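Local coordinates for protein - conserved hypothetical (Bacillus anthracis, PDB 4LES) that is of unknown function, a conserved hypothetical protein whose modelled part is rich in antiparallel beta strands, at residues A[65-77]-A[85-97]. Sequence-based numbering, arbitrary orientation.
Sequences SKIKEKEYAVNKD and VTVKRVVERDKVG. With PO4 (phosphate ion), chain E; EOH (ethanol), chain D.
Arg89 places CG between its backbone N and carbonyl carbon (chi1 52°) and then runs extended to NE, while Glu71 sets CG anti to its own carbonyl carbon (chi1 -48°). Both residues point to the same face of the hairpin, and these torsions bring the Glu71 carboxylate up to the Arg89 guanidinium. Glu71 OE1 lies at the guanidinium edge, 3.0 Å from Arg89 NH1, in a salt bridge whose hydrogen bond is weak. The two planes stand 79° apart. Arg89 NE pairs with Glu116 on the next strand, and Arg89 NH2 donates to O3 of a phosphate, probably from the crystallisation liquor, at 3.1 Å. On the same face, the salt bridge from Glu69 OE2 to Arg93 NH2, 3.5 Å, rests on charge alone, because the oxygen lies over a face of the guanidinium. Arg93 NH1 also pairs with Glu158.

On the other face, a water bridges Tyr72 OH (2.6 Å) and Glu92 OE1 (2.9 Å). Val74 CB packs on Val87 CG1 at 3.9 Å. Lys88 O accepts from both Val74 N and Asn75 N, each at 2.9 Å. Val87 is matched by two residues, Asn75 and Lys76, which shifts the register by one: a G1 beta bulge in an antiparallel beta hairpin, at the edge of a four-stranded sheet.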
ATOM      1  N   SER A  65       4.874  12.704  20.132  0.50101.03           N
ATOM      2  CA  SER A  65       4.889  12.077  21.480  0.50 98.41           C
ATOM      3  C   SER A  65       5.687  10.761  21.401  0.50100.44           C
ATOM      4  O   SER A  65       6.700  10.683  20.696  0.50101.20           O
ATOM      5  CB  SER A  65       3.445  11.849  21.961  0.50 93.13           C
ATOM      6  OG  SER A  65       3.400  11.407  23.307  0.50 87.91           O
ATOM      7  N   LYS A  66       5.230   9.738  22.117  1.00 98.84           N
ATOM      8  CA  LYS A  66       5.873   8.428  22.106  1.00 90.61           C
ATOM      9  C   LYS A  66       5.123   7.516  21.125  1.00 80.00           C
ATOM     10  O   LYS A  66       5.380   6.316  21.061  1.00 75.32           O
ATOM     11  CB  LYS A  66       5.825   7.828  23.514  1.00 92.37           C
ATOM     12  CG  LYS A  66       6.532   8.659  24.581  1.00104.84           C
ATOM     13  CD  LYS A  66       5.842   9.990  24.877  1.00105.19           C
ATOM     14  CE  LYS A  66       6.767  10.957  25.593  1.00107.36           C
ATOM     15  NZ  LYS A  66       6.193  12.330  25.553  1.00108.01           N
ATOM     16  N   ILE A  67       4.195   8.099  20.363  1.00 72.18           N
ATOM     17  CA  ILE A  67       3.366   7.346  19.421  1.00 66.36           C
ATOM     18  C   ILE A  67       4.133   7.104  18.130  1.00 65.79           C
ATOM     19  O   ILE A  67       4.409   8.012  17.358  1.00 68.69           O
ATOM     20  CB  ILE A  67       2.018   8.049  19.148  1.00 65.19           C
ATOM     21  CG1 ILE A  67       1.287   8.347  20.472  1.00 66.73           C
ATOM     22  CG2 ILE A  67       1.156   7.222  18.206  1.00 65.81           C
ATOM     23  CD1 ILE A  67       1.295   7.207  21.491  1.00 68.21           C
ATOM     24  N   LYS A  68       4.431   5.835  17.917  1.00 62.39           N
ATOM     25  CA  LYS A  68       5.234   5.375  16.819  1.00 67.02           C
ATOM     26  C   LYS A  68       4.452   5.016  15.560  1.00 62.85           C
ATOM     27  O   LYS A  68       5.043   4.842  14.487  1.00 59.90           O
ATOM     28  CB  LYS A  68       5.957   4.108  17.303  1.00 81.14           C
ATOM     29  CG  LYS A  68       4.975   2.996  17.677  1.00 87.14           C
ATOM     30  CD  LYS A  68       5.598   1.725  18.228  1.00 99.55           C
ATOM     31  CE  LYS A  68       4.513   0.653  18.306  1.00103.10           C
ATOM     32  NZ  LYS A  68       4.887  -0.570  19.071  1.00106.82           N
ATOM     33  N   GLU A  69       3.136   4.879  15.681  1.00 52.08           N
ATOM     34  CA  GLU A  69       2.333   4.421  14.564  1.00 52.20           C
ATOM     35  C   GLU A  69       0.884   4.911  14.708  1.00 47.67           C
ATOM     36  O   GLU A  69       0.339   4.970  15.823  1.00 45.61           O
ATOM     37  CB  GLU A  69       2.455   2.889  14.564  1.00 53.68           C
ATOM     38  CG  GLU A  69       1.678   2.110  13.547  1.00 53.99           C
ATOM     39  CD  GLU A  69       2.031   0.622  13.561  1.00 59.43           C
ATOM     40  OE1 GLU A  69       1.225  -0.191  13.083  1.00 69.20           O
ATOM     41  OE2 GLU A  69       3.097   0.258  14.074  1.00 73.20           O
ATOM     42  N   LYS A  70       0.296   5.323  13.597  1.00 47.08           N
ATOM     43  CA  LYS A  70      -1.086   5.770  13.567  1.00 45.51           C
ATOM     44  C   LYS A  70      -1.767   5.041  12.430  1.00 46.29           C
ATOM     45  O   LYS A  70      -1.271   5.043  11.277  1.00 44.18           O
ATOM     46  CB  LYS A  70      -1.180   7.282  13.400  1.00 50.72           C
ATOM     47  CG  LYS A  70      -2.616   7.771  13.465  1.00 56.50           C
ATOM     48  CD  LYS A  70      -2.720   9.277  13.611  1.00 64.76           C
ATOM     49  CE  LYS A  70      -4.183   9.686  13.571  1.00 68.42           C
ATOM     50  NZ  LYS A  70      -4.328  11.145  13.369  1.00 76.68           N
ATOM     51  N   GLU A  71      -2.893   4.405  12.740  1.00 42.57           N
ATOM     52  CA  GLU A  71      -3.574   3.560  11.768  1.00 42.06           C
ATOM     53  C   GLU A  71      -4.922   4.091  11.275  1.00 43.15           C
ATOM     54  O   GLU A  71      -5.696   4.624  12.057  1.00 43.13           O
ATOM     55  CB  GLU A  71      -3.753   2.172  12.368  1.00 43.45           C
ATOM     56  CG  GLU A  71      -2.477   1.645  12.997  1.00 48.28           C
ATOM     57  CD  GLU A  71      -2.633   0.238  13.540  1.00 56.96           C
ATOM     58  OE1 GLU A  71      -3.567  -0.466  13.054  1.00 59.16           O
ATOM     59  OE2 GLU A  71      -1.821  -0.170  14.437  1.00 55.91           O
ATOM     60  N   TYR A  72      -5.181   3.913   9.966  1.00 40.34           N
ATOM     61  CA  TYR A  72      -6.432   4.338   9.306  1.00 39.45           C
ATOM     62  C   TYR A  72      -7.052   3.111   8.603  1.00 40.21           C
ATOM     63  O   TYR A  72      -6.535   2.640   7.567  1.00 44.37           O
ATOM     64  CB  TYR A  72      -6.148   5.424   8.296  1.00 39.78           C
ATOM     65  CG  TYR A  72      -5.498   6.626   8.875  1.00 38.32           C
ATOM     66  CD1 TYR A  72      -4.124   6.686   9.017  1.00 41.05           C
ATOM     67  CD2 TYR A  72      -6.242   7.707   9.280  1.00 44.16           C
ATOM     68  CE1 TYR A  72      -3.502   7.781   9.563  1.00 44.51           C
ATOM     69  CE2 TYR A  72      -5.633   8.827   9.841  1.00 47.82           C
ATOM     70  CZ  TYR A  72      -4.262   8.853   9.986  1.00 49.75           C
ATOM     71  OH  TYR A  72      -3.630   9.962  10.538  1.00 54.77           O
ATOM     72  N   ALA A  73      -8.090   2.547   9.201  1.00 39.00           N
ATOM     73  CA  ALA A  73      -8.765   1.370   8.643  1.00 44.34           C
ATOM     74  C   ALA A  73      -9.571   1.752   7.420  1.00 42.23           C
ATOM     75  O   ALA A  73     -10.178   2.803   7.392  1.00 48.88           O
ATOM     76  CB  ALA A  73      -9.675   0.713   9.678  1.00 48.26           C
ATOM     77  N   VAL A  74      -9.511   0.934   6.380  1.00 44.06           N
ATOM     78  CA  VAL A  74     -10.316   1.175   5.162  1.00 41.05           C
ATOM     79  C   VAL A  74     -11.192  -0.039   5.072  1.00 41.82           C
ATOM     80  O   VAL A  74     -12.403   0.077   5.128  1.00 42.51           O
ATOM     81  CB  VAL A  74      -9.461   1.354   3.886  1.00 42.32           C
ATOM     82  CG1 VAL A  74     -10.330   1.490   2.638  1.00 43.40           C
ATOM     83  CG2 VAL A  74      -8.578   2.572   4.021  1.00 44.96           C
ATOM     84  N   ASN A  75     -10.591  -1.220   4.949  1.00 38.64           N
ATOM     85  CA  ASN A  75     -11.375  -2.473   4.896  1.00 40.98           C
ATOM     86  C   ASN A  75     -12.506  -2.469   3.887  1.00 40.02           C
ATOM     87  O   ASN A  75     -13.632  -2.851   4.200  1.00 41.60           O
ATOM     88  CB  ASN A  75     -11.887  -2.823   6.301  1.00 49.35           C
ATOM     89  CG  ASN A  75     -10.743  -3.083   7.272  1.00 52.20           C
ATOM     90  OD1 ASN A  75     -10.708  -2.559   8.382  1.00 61.86           O
ATOM     91  ND2 ASN A  75      -9.770  -3.847   6.819  1.00 50.50           N
ATOM     92  N   LYS A  76     -12.181  -2.058   2.660  1.00 38.25           N
ATOM     93  CA  LYS A  76     -13.131  -2.036   1.551  1.00 39.95           C
ATOM     94  C   LYS A  76     -12.591  -2.752   0.335  1.00 39.42           C
ATOM     95  O   LYS A  76     -11.390  -2.708   0.079  1.00 37.13           O
ATOM     96  CB  LYS A  76     -13.472  -0.603   1.149  1.00 41.78           C
ATOM     97  CG  LYS A  76     -14.130   0.149   2.278  1.00 48.74           C
ATOM     98  CD  LYS A  76     -14.658   1.520   1.894  1.00 51.86           C
ATOM     99  CE  LYS A  76     -15.078   2.241   3.178  1.00 58.80           C
ATOM    100  NZ  LYS A  76     -15.674   3.553   2.853  1.00 67.18           N
ATOM    101  N   ASP A  77     -13.490  -3.393  -0.405  0.70 41.98           N
ATOM    102  CA  ASP A  77     -13.159  -4.135  -1.607  0.70 45.13           C
ATOM    103  C   ASP A  77     -13.717  -3.318  -2.797  0.70 43.26           C
ATOM    104  O   ASP A  77     -14.826  -2.798  -2.736  0.70 42.91           O
ATOM    105  CB  ASP A  77     -13.761  -5.547  -1.486  0.70 50.70           C
ATOM    106  CG  ASP A  77     -13.252  -6.525  -2.540  0.70 54.46           C
ATOM    107  OD1 ASP A  77     -12.500  -6.109  -3.458  0.70 52.79           O
ATOM    108  OD2 ASP A  77     -13.621  -7.726  -2.435  0.70 57.16           O
ATOM    109  N   VAL A  85      -9.988  -5.547  -5.740  1.00 39.17           N
ATOM    110  CA  VAL A  85      -8.883  -5.017  -4.974  1.00 40.59           C
ATOM    111  C   VAL A  85      -9.347  -4.629  -3.582  1.00 38.00           C
ATOM    112  O   VAL A  85     -10.251  -3.814  -3.433  1.00 38.10           O
ATOM    113  CB  VAL A  85      -8.292  -3.776  -5.669  1.00 43.63           C
ATOM    114  CG1 VAL A  85      -7.192  -3.170  -4.819  1.00 48.29           C
ATOM    115  CG2 VAL A  85      -7.772  -4.140  -7.056  1.00 47.99           C
ATOM    116  N   THR A  86      -8.749  -5.224  -2.563  1.00 38.72           N
ATOM    117  CA  THR A  86      -9.102  -4.912  -1.187  1.00 36.74           C
ATOM    118  C   THR A  86      -8.056  -3.994  -0.609  1.00 37.55           C
ATOM    119  O   THR A  86      -6.855  -4.252  -0.752  1.00 40.73           O
ATOM    120  CB  THR A  86      -9.158  -6.184  -0.340  1.00 40.18           C
ATOM    121  OG1 THR A  86     -10.189  -7.017  -0.842  1.00 43.89           O
ATOM    122  CG2 THR A  86      -9.471  -5.853   1.121  1.00 41.67           C
ATOM    123  N   VAL A  87      -8.502  -2.894  -0.009  1.00 35.95           N
ATOM    124  CA  VAL A  87      -7.622  -1.983   0.700  1.00 35.62           C
ATOM    125  C   VAL A  87      -7.919  -2.202   2.182  1.00 35.69           C
ATOM    126  O   VAL A  87      -9.039  -2.017   2.643  1.00 35.90           O
ATOM    127  CB  VAL A  87      -7.829  -0.522   0.298  1.00 37.98           C
ATOM    128  CG1 VAL A  87      -6.887   0.382   1.077  1.00 37.39           C
ATOM    129  CG2 VAL A  87      -7.549  -0.372  -1.191  1.00 40.55           C
ATOM    130  N   LYS A  88      -6.913  -2.615   2.931  1.00 37.87           N
ATOM    131  CA  LYS A  88      -7.153  -2.951   4.318  1.00 40.23           C
ATOM    132  C   LYS A  88      -6.951  -1.774   5.207  1.00 36.60           C
ATOM    133  O   LYS A  88      -7.851  -1.343   5.876  1.00 41.55           O
ATOM    134  CB  LYS A  88      -6.261  -4.102   4.724  1.00 42.72           C
ATOM    135  CG  LYS A  88      -6.522  -5.344   3.899  1.00 50.73           C
ATOM    136  CD  LYS A  88      -5.547  -6.442   4.292  1.00 63.81           C
ATOM    137  CE  LYS A  88      -5.894  -7.717   3.563  1.00 76.53           C
ATOM    138  NZ  LYS A  88      -4.923  -8.816   3.839  1.00 89.34           N
ATOM    139  N   ARG A  89      -5.767  -1.218   5.206  1.00 45.30           N
ATOM    140  CA  ARG A  89      -5.528  -0.082   6.035  1.00 42.49           C
ATOM    141  C   ARG A  89      -4.379   0.715   5.514  1.00 39.38           C
ATOM    142  O   ARG A  89      -3.639   0.265   4.633  1.00 36.87           O
ATOM    143  CB  ARG A  89      -5.260  -0.523   7.455  1.00 46.77           C
ATOM    144  CG  ARG A  89      -4.185  -1.565   7.582  1.00 52.21           C
ATOM    145  CD  ARG A  89      -3.945  -1.966   9.066  1.00 55.44           C
ATOM    146  NE  ARG A  89      -2.713  -2.733   9.056  1.00 59.12           N
ATOM    147  CZ  ARG A  89      -1.878  -2.932  10.078  1.00 59.30           C
ATOM    148  NH1 ARG A  89      -2.123  -2.444  11.290  1.00 60.29           N
ATOM    149  NH2 ARG A  89      -0.774  -3.644   9.860  1.00 59.06           N
ATOM    150  N   VAL A  90      -4.265   1.926   6.048  1.00 37.49           N
ATOM    151  CA  VAL A  90      -3.168   2.817   5.733  1.00 36.71           C
ATOM    152  C   VAL A  90      -2.505   3.048   7.085  1.00 38.02           C
ATOM    153  O   VAL A  90      -3.201   3.309   8.062  1.00 38.51           O
ATOM    154  CB  VAL A  90      -3.648   4.144   5.144  1.00 37.78           C
ATOM    155  CG1 VAL A  90      -2.489   5.105   5.003  1.00 39.24           C
ATOM    156  CG2 VAL A  90      -4.346   3.914   3.807  1.00 37.20           C
ATOM    157  N   VAL A  91      -1.184   2.934   7.147  1.00 37.47           N
ATOM    158  CA  VAL A  91      -0.457   3.101   8.412  1.00 41.05           C
ATOM    159  C   VAL A  91       0.655   4.131   8.296  1.00 41.85           C
ATOM    160  O   VAL A  91       1.441   4.091   7.370  1.00 40.49           O
ATOM    161  CB  VAL A  91       0.190   1.776   8.829  1.00 43.72           C
ATOM    162  CG1 VAL A  91       0.936   1.928  10.156  1.00 47.41           C
ATOM    163  CG2 VAL A  91      -0.889   0.712   8.961  1.00 47.63           C
ATOM    164  N   GLU A  92       0.699   5.045   9.253  1.00 42.06           N
ATOM    165  CA  GLU A  92       1.713   6.080   9.326  1.00 43.83           C
ATOM    166  C   GLU A  92       2.690   5.617  10.372  1.00 46.59           C
ATOM    167  O   GLU A  92       2.304   5.406  11.533  1.00 46.02           O
ATOM    168  CB  GLU A  92       1.062   7.409   9.751  1.00 45.26           C
ATOM    169  CG  GLU A  92       2.027   8.554   9.964  1.00 47.22           C
ATOM    170  CD  GLU A  92       1.334   9.832  10.423  1.00 51.11           C
ATOM    171  OE1 GLU A  92       0.150   9.790  10.819  1.00 49.77           O
ATOM    172  OE2 GLU A  92       1.993  10.889  10.392  1.00 54.14           O
ATOM    173  N   ARG A  93       3.944   5.432   9.987  1.00 47.80           N
ATOM    174  CA  ARG A  93       4.949   4.952  10.941  1.00 52.97           C
ATOM    175  C   ARG A  93       6.354   5.493  10.774  1.00 53.49           C
ATOM    176  O   ARG A  93       6.712   6.026   9.742  1.00 52.24           O
ATOM    177  CB  ARG A  93       4.971   3.418  10.970  1.00 55.62           C
ATOM    178  CG  ARG A  93       5.083   2.731   9.631  1.00 55.21           C
ATOM    179  CD  ARG A  93       4.579   1.295   9.717  1.00 54.91           C
ATOM    180  NE  ARG A  93       5.556   0.397  10.296  1.00 60.45           N
ATOM    181  CZ  ARG A  93       5.284  -0.764  10.886  1.00 64.33           C
ATOM    182  NH1 ARG A  93       6.279  -1.488  11.366  1.00 71.15           N
ATOM    183  NH2 ARG A  93       4.044  -1.198  11.036  1.00 65.94           N
ATOM    184  N   ASP A  94       7.127   5.333  11.840  1.00 60.28           N
ATOM    185  CA  ASP A  94       8.526   5.803  11.944  1.00 66.74           C
ATOM    186  C   ASP A  94       9.580   4.878  11.327  1.00 65.83           C
ATOM    187  O   ASP A  94      10.720   5.277  11.166  1.00 66.86           O
ATOM    188  CB  ASP A  94       8.883   5.980  13.426  1.00 71.25           C
ATOM    189  CG  ASP A  94       8.740   4.666  14.234  1.00 77.08           C
ATOM    190  OD1 ASP A  94       7.963   3.760  13.830  1.00 82.47           O
ATOM    191  OD2 ASP A  94       9.392   4.544  15.290  1.00 86.52           O
ATOM    192  N   LYS A  95       9.220   3.639  11.015  1.00 65.36           N
ATOM    193  CA  LYS A  95      10.183   2.706  10.444  1.00 68.00           C
ATOM    194  C   LYS A  95       9.530   1.439   9.892  1.00 65.13           C
ATOM    195  O   LYS A  95       8.350   1.150  10.169  1.00 60.62           O
ATOM    196  CB  LYS A  95      11.222   2.304  11.500  1.00 72.97           C
ATOM    197  CG  LYS A  95      10.621   1.530  12.660  1.00 78.37           C
ATOM    198  CD  LYS A  95      11.649   1.095  13.693  1.00 83.48           C
ATOM    199  CE  LYS A  95      10.949   0.290  14.782  1.00 88.09           C
ATOM    200  NZ  LYS A  95      11.882  -0.220  15.817  1.00 97.93           N
ATOM    201  N   VAL A  96      10.310   0.705   9.091  1.00 63.15           N
ATOM    202  CA  VAL A  96       9.897  -0.585   8.518  1.00 62.67           C
ATOM    203  C   VAL A  96      11.084  -1.538   8.618  1.00 63.36           C
ATOM    204  O   VAL A  96      12.227  -1.092   8.702  1.00 66.29           O
ATOM    205  CB  VAL A  96       9.412  -0.489   7.035  1.00 61.05           C
ATOM    206  CG1 VAL A  96       8.127   0.318   6.929  1.00 59.50           C
ATOM    207  CG2 VAL A  96      10.500   0.072   6.123  1.00 63.06           C
ATOM    208  N   GLY A  97      10.807  -2.840   8.634  1.00 65.32           N
ATOM    209  CA  GLY A  97      11.860  -3.863   8.684  1.00 70.18           C
ATOM    210  C   GLY A  97      11.803  -4.750   9.911  1.00 73.43           C
ATOM    211  O   GLY A  97      10.848  -4.680  10.693  1.00 68.51           O
TER
HETATM  212  P   PO4 E 304       1.229  -3.204  12.834  0.65 67.50           P
HETATM  213  O1  PO4 E 304       1.376  -2.409  11.555  0.65 62.46           O
HETATM  214  O2  PO4 E 304       0.320  -2.505  13.809  0.65 65.60           O
HETATM  215  O3  PO4 E 304       0.630  -4.529  12.482  0.65 70.73           O
HETATM  216  O4  PO4 E 304       2.580  -3.394  13.468  0.65 65.33           O
HETATM  217  C1  EOH D 303     -14.302 -11.144  -3.342  1.00 82.25           C
HETATM  218  C2  EOH D 303     -14.623 -12.124  -4.455  1.00 82.18           C
HETATM  219  O   EOH D 303     -13.346 -10.172  -3.788  1.00 76.90           O
HETATM  220  O   HOH W   1      -1.888  11.788  11.288  1.00 62.54           O